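Local structure of nudix hydrolase domain-containing protein (3E57) at residues 142-147 / 157-162; 66-71 / 104-109. The protein is of unknown function but, as a putative Nudix hydrolase, probably cleaves a nucleoside diphosphate linked to another moiety. One frame throughout, in Å; residues are numbered along the deposited sequence.

Contact 1: 142-147 / 157-162; sequences GLINSS and GALFLG
Leu143 CG and Ile144 CG1 both stand beside the backbone N, anti to the carbonyl carbon, and the extended chi2 of Ile144 (174°) carries CD1 out to Leu159 CB, 4.2 Å away. On the other face of the sheet, Leu143 CD2 lies against the 157-158 backbone, 3.5 Å from Gly157 O and farther from Ala158 CA. The backbones pair as antiparallel strands. Gly142 and Leu159 form one hydrogen-bonded pair, in which Leu159 N gives a 2.8 Å bond to Gly142 O and the return bond from Gly142 N is weak. Ile144 and Gly157 form the next, with Ile144 N to Gly157 O at 2.8 Å and Gly157 N to Ile144 O at 2.9 Å. Gly157 O also receives the CA-H of Leu143, with CA 3.2 Å away. Glycine suits both places: a CB on Gly157 would press on Ile144 CB, and the backbone angles of Gly142 would bring a CB up against the carbonyl O of the residue before. The segment axes make an angle of 135°, well short of straight antiparallel. Helix 194-206 packs on the face of Ile144 and Leu159 through Trp195 and Ser199, and Tyr72 of strand 66-77 joins them there. Phe26 and Phe30 of helix 23-30 meet Leu143 on the opposite face, while strand 66-77 runs alongside 157-162, placing this buried antiparallel strand pair inside the central sheet.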
loop_
_atom_site.group_PDB
_atom_site.type_symbol
_atom_site.label_atom_id
_atom_site.label_comp_id
_atom_site.label_asym_id
_atom_site.label_seq_id
_atom_site.Cartn_x
_atom_site.Cartn_y
_atom_site.Cartn_z
ATOM N N GLY B 142 -6.623 2.007 -10.390
ATOM C CA GLY B 142 -5.200 2.313 -10.291
ATOM C C GLY B 142 -4.343 1.072 -10.344
ATOM O O GLY B 142 -4.774 0.033 -10.857
ATOM N N LEU B 143 -3.147 1.181 -9.774
ATOM C CA LEU B 143 -2.132 0.139 -9.833
ATOM C C LEU B 143 -1.818 -0.491 -8.489
ATOM O O LEU B 143 -1.756 0.197 -7.458
ATOM C CB LEU B 143 -0.836 0.727 -10.384
ATOM C CG LEU B 143 -0.914 1.286 -11.811
ATOM C CD1 LEU B 143 0.486 1.649 -12.291
ATOM C CD2 LEU B 143 -1.549 0.295 -12.736
ATOM N N ILE B 144 -1.581 -1.795 -8.516
ATOM C CA ILE B 144 -1.148 -2.537 -7.333
ATOM C C ILE B 144 0.272 -3.024 -7.529
ATOM O O ILE B 144 0.561 -3.768 -8.478
ATOM C CB ILE B 144 -2.006 -3.778 -7.063
ATOM C CG1 ILE B 144 -3.488 -3.418 -6.949
ATOM C CG2 ILE B 144 -1.477 -4.490 -5.813
ATOM C CD1 ILE B 144 -4.413 -4.647 -6.818
ATOM N N ASN B 145 1.149 -2.632 -6.615
ATOM C CA ASN B 145 2.543 -3.023 -6.663
ATOM C C ASN B 145 2.950 -3.404 -5.265
ATOM O O ASN B 145 3.098 -2.544 -4.401
ATOM C CB ASN B 145 3.409 -1.865 -7.179
ATOM C CG ASN B 145 4.864 -2.249 -7.359
ATOM O OD1 ASN B 145 5.172 -3.288 -7.935
ATOM N ND2 ASN B 145 5.769 -1.404 -6.877
ATOM N N SER B 146 3.072 -4.701 -5.013
ATOM C CA SER B 146 3.454 -5.172 -3.686
ATOM C C SER B 146 4.607 -6.131 -3.814
ATOM O O SER B 146 4.731 -6.830 -4.816
ATOM C CB SER B 146 2.296 -5.875 -3.000
ATOM O OG SER B 146 1.881 -6.959 -3.787
ATOM N N SER B 147 5.446 -6.165 -2.789
ATOM C CA SER B 147 6.694 -6.879 -2.872
ATOM C C SER B 147 6.769 -7.990 -1.834
ATOM O O SER B 147 7.853 -8.503 -1.574
ATOM C CB SER B 147 7.856 -5.908 -2.671
ATOM O OG SER B 147 7.821 -5.350 -1.371
ATOM N N GLY B 157 -0.352 -5.061 -10.932
ATOM C CA GLY B 157 -1.799 -5.169 -11.067
ATOM C C GLY B 157 -2.427 -3.888 -11.561
ATOM O O GLY B 157 -2.056 -2.805 -11.119
ATOM N N ALA B 158 -3.370 -4.014 -12.490
ATOM C CA ALA B 158 -4.177 -2.900 -12.946
ATOM C C ALA B 158 -5.560 -3.178 -12.399
ATOM O O ALA B 158 -6.275 -4.057 -12.907
ATOM C CB ALA B 158 -4.210 -2.831 -14.478
ATOM N N LEU B 159 -5.930 -2.438 -11.356
ATOM C CA LEU B 159 -7.158 -2.684 -10.615
ATOM C C LEU B 159 -8.363 -1.960 -11.204
ATOM O O LEU B 159 -8.349 -0.732 -11.366
ATOM C CB LEU B 159 -6.978 -2.234 -9.177
ATOM C CG LEU B 159 -8.175 -2.373 -8.232
ATOM C CD1 LEU B 159 -8.646 -3.837 -8.128
ATOM C CD2 LEU B 159 -7.774 -1.809 -6.856
ATOM N N PHE B 160 -9.404 -2.737 -11.495
ATOM C CA PHE B 160 -10.680 -2.228 -11.964
ATOM C C PHE B 160 -11.797 -2.668 -11.065
ATOM O O PHE B 160 -11.732 -3.739 -10.460
ATOM C CB PHE B 160 -11.015 -2.784 -13.351
ATOM C CG PHE B 160 -10.050 -2.400 -14.408
ATOM C CD1 PHE B 160 -10.322 -1.339 -15.262
ATOM C CD2 PHE B 160 -8.868 -3.099 -14.562
ATOM C CE1 PHE B 160 -9.421 -0.977 -16.230
ATOM C CE2 PHE B 160 -7.965 -2.740 -15.531
ATOM C CZ PHE B 160 -8.247 -1.683 -16.370
ATOM N N LEU B 161 -12.841 -1.845 -11.024
ATOM C CA LEU B 161 -14.125 -2.199 -10.451
ATOM C C LEU B 161 -15.096 -2.397 -11.618
ATOM O O LEU B 161 -15.343 -1.465 -12.396
ATOM C CB LEU B 161 -14.616 -1.072 -9.561
ATOM C CG LEU B 161 -16.002 -1.208 -8.955
ATOM C CD1 LEU B 161 -16.129 -2.499 -8.155
ATOM C CD2 LEU B 161 -16.292 0.009 -8.093
ATOM N N GLY B 162 -15.623 -3.604 -11.756
ATOM C CA GLY B 162 -16.603 -3.886 -12.811
ATOM C C GLY B 162 -17.962 -4.030 -12.170
ATOM O O GLY B 162 -18.160 -4.921 -11.350
#

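Contact 2: 66-71 / 104-109; sequences TKQVIP and GGHVRE
Gln68 reaches from strand 66-77 to the imidazole edge of His106, where NE2 donates to OE1 at 2.6 Å. The bond is somewhat bent, 145° at the hydrogen, yet it lies in the carbonyl plane and close to the ring plane, with amide and ring only 19° apart. At Val69 the link is a single water, which donates to Val69 O at 2.7 Å and accepts from Val107 N at 2.8 Å, bridging two groups too far apart to bond directly. Ile70 folds its CD1 back instead of extending it from CA (chi2 -62°), setting the methyl over one face of the His106 ring, 3.7 Å from the ring centroid and shifted toward CD2, its nearest ring atom, a CH-pi contact. Its CG2 rests by Gly105 O. Pro71 O takes a weak 3.4 Å bond from Gly105 N and a CA-H contact from Gly104 CA at 3.1 Å. The proline ring packs by CD on Val107 CG2 at 3.7 Å, and the same CD lies 3.1 Å from Gly105 O, a buried carbonyl with no hydrogen-bonding partner in the model. An alanine in place of His106 would probably leave Gln68 OE1 without its donor and Ile70 CD1 without the ring face it packs on. Beyond the segment, His106 O is bonded to Arg125 of helix 115-130, and the ring of His155 meets that of His106 nearly at a right angle. The 104-109 loop and that helix probably correspond to the start of the loop-helix-loop Nudix box, here joined to strand 66-77. An edge bond from Gln68 and a methyl over the face together limit how the imidazole can turn.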
loop_
_atom_site.group_PDB
_atom_site.type_symbol
_atom_site.label_atom_id
_atom_site.label_comp_id
_atom_site.label_asym_id
_atom_site.label_seq_id
_atom_site.Cartn_x
_atom_site.Cartn_y
_atom_site.Cartn_z
ATOM N N THR B 66 11.600 -7.336 -14.963
ATOM C CA THR B 66 10.332 -6.994 -15.594
ATOM C C THR B 66 9.149 -7.284 -14.670
ATOM O O THR B 66 9.245 -8.074 -13.717
ATOM C CB THR B 66 10.132 -7.768 -16.918
ATOM O OG1 THR B 66 10.267 -9.174 -16.677
ATOM C CG2 THR B 66 11.154 -7.325 -17.970
ATOM N N LYS B 67 8.033 -6.623 -14.965
ATOM C CA LYS B 67 6.781 -6.890 -14.284
ATOM C C LYS B 67 5.714 -7.273 -15.305
ATOM O O LYS B 67 5.555 -6.619 -16.334
ATOM C CB LYS B 67 6.371 -5.679 -13.428
ATOM C CG LYS B 67 7.235 -5.571 -12.180
ATOM C CD LYS B 67 6.837 -4.438 -11.241
ATOM C CE LYS B 67 7.335 -4.699 -9.803
ATOM N NZ LYS B 67 6.304 -5.428 -8.947
ATOM N N GLN B 68 5.022 -8.369 -15.018
ATOM C CA GLN B 68 3.932 -8.862 -15.835
ATOM C C GLN B 68 2.689 -8.036 -15.549
ATOM O O GLN B 68 2.285 -7.912 -14.398
ATOM C CB GLN B 68 3.672 -10.329 -15.504
ATOM C CG GLN B 68 4.888 -11.234 -15.766
ATOM C CD GLN B 68 4.853 -12.511 -14.970
ATOM O OE1 GLN B 68 3.864 -13.240 -14.991
ATOM N NE2 GLN B 68 5.941 -12.799 -14.266
ATOM N N VAL B 69 2.095 -7.458 -16.588
ATOM C CA VAL B 69 0.894 -6.641 -16.421
ATOM C C VAL B 69 -0.343 -7.527 -16.280
ATOM O O VAL B 69 -0.691 -8.283 -17.197
ATOM C CB VAL B 69 0.722 -5.674 -17.586
ATOM C CG1 VAL B 69 -0.600 -4.925 -17.466
ATOM C CG2 VAL B 69 1.905 -4.725 -17.631
ATOM N N ILE B 70 -0.989 -7.425 -15.116
ATOM C CA ILE B 70 -2.117 -8.264 -14.745
ATOM C C ILE B 70 -3.371 -7.399 -14.575
ATOM O O ILE B 70 -3.505 -6.700 -13.563
ATOM C CB ILE B 70 -1.839 -9.011 -13.406
ATOM C CG1 ILE B 70 -0.505 -9.766 -13.457
ATOM C CG2 ILE B 70 -2.972 -9.979 -13.079
ATOM C CD1 ILE B 70 -0.449 -10.853 -14.514
ATOM N N PRO B 71 -4.285 -7.421 -15.562
ATOM C CA PRO B 71 -5.596 -6.848 -15.294
ATOM C C PRO B 71 -6.243 -7.604 -14.135
ATOM O O PRO B 71 -6.139 -8.824 -14.076
ATOM C CB PRO B 71 -6.354 -7.068 -16.611
ATOM C CG PRO B 71 -5.606 -8.163 -17.313
ATOM C CD PRO B 71 -4.187 -7.921 -16.949
ATOM N N GLY B 104 -7.906 -11.977 -11.964
ATOM C CA GLY B 104 -6.791 -11.511 -12.756
ATOM C C GLY B 104 -6.289 -12.540 -13.736
ATOM O O GLY B 104 -6.542 -13.734 -13.589
ATOM N N GLY B 105 -5.576 -12.065 -14.748
ATOM C CA GLY B 105 -4.868 -12.952 -15.656
ATOM C C GLY B 105 -3.854 -12.187 -16.465
ATOM O O GLY B 105 -3.814 -10.970 -16.415
ATOM N N HIS B 106 -3.049 -12.907 -17.234
ATOM C CA HIS B 106 -2.032 -12.287 -18.076
ATOM C C HIS B 106 -2.639 -11.755 -19.367
ATOM O O HIS B 106 -3.685 -12.231 -19.814
ATOM C CB HIS B 106 -0.927 -13.294 -18.379
ATOM C CG HIS B 106 -0.115 -13.661 -17.179
ATOM N ND1 HIS B 106 -0.514 -14.627 -16.280
ATOM C CD2 HIS B 106 1.063 -13.178 -16.718
ATOM C CE1 HIS B 106 0.390 -14.732 -15.322
ATOM N NE2 HIS B 106 1.359 -13.867 -15.565
ATOM N N VAL B 107 -1.992 -10.754 -19.954
ATOM C CA VAL B 107 -2.366 -10.294 -21.285
ATOM C C VAL B 107 -1.485 -11.050 -22.278
ATOM O O VAL B 107 -0.268 -11.079 -22.125
ATOM C CB VAL B 107 -2.187 -8.770 -21.429
ATOM C CG1 VAL B 107 -2.467 -8.321 -22.864
ATOM C CG2 VAL B 107 -3.097 -8.040 -20.432
ATOM N N ARG B 108 -2.113 -11.670 -23.274
ATOM C CA ARG B 108 -1.401 -12.503 -24.245
ATOM C C ARG B 108 -1.129 -11.721 -25.515
ATOM O O ARG B 108 -1.920 -10.870 -25.918
ATOM C CB ARG B 108 -2.221 -13.739 -24.597
ATOM C CG ARG B 108 -2.534 -14.649 -23.421
ATOM C CD ARG B 108 -3.568 -15.683 -23.823
ATOM N NE ARG B 108 -4.023 -16.495 -22.698
ATOM C CZ ARG B 108 -5.146 -17.216 -22.687
ATOM N NH1 ARG B 108 -5.964 -17.232 -23.737
ATOM N NH2 ARG B 108 -5.464 -17.918 -21.604
ATOM N N GLU B 109 -0.011 -12.035 -26.157
ATOM C CA GLU B 109 0.387 -11.382 -27.413
ATOM C C GLU B 109 -0.692 -11.409 -28.499
ATOM O O GLU B 109 -0.807 -10.462 -29.288
ATOM C CB GLU B 109 1.666 -12.024 -27.948
ATOM C CG GLU B 109 2.333 -11.224 -29.051
ATOM C CD GLU B 109 3.712 -11.741 -29.387
ATOM O OE1 GLU B 109 3.986 -12.930 -29.117
ATOM O OE2 GLU B 109 4.517 -10.950 -29.924
HETATM O O HOH W 1 0.482 -10.001 -18.863
#

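From the N terminus, contact 2 comes first: residues 66-71 open it, and the chain runs through the rest of strand 66-77, strand 80-85 and the unmodelled 87-95 before 104-109 closes the loop. Helix 115-130 and most of strand 131-145 follow. Contact 1 then closes a shorter loop, which holds helix 150-153. The two loops lie in series and neither nests in nor crosses the other. They meet in space nonetheless, with centres about 12 Å apart, because strands 66-77 and 155-163 are parallel neighbours. Ala158 N probably bonds to Ile70 O at 2.9 Å, and Asn145 OD1 to Lys67 NZ at 2.6 Å, tying the strand pair to the strand that holds the 104-109 loop.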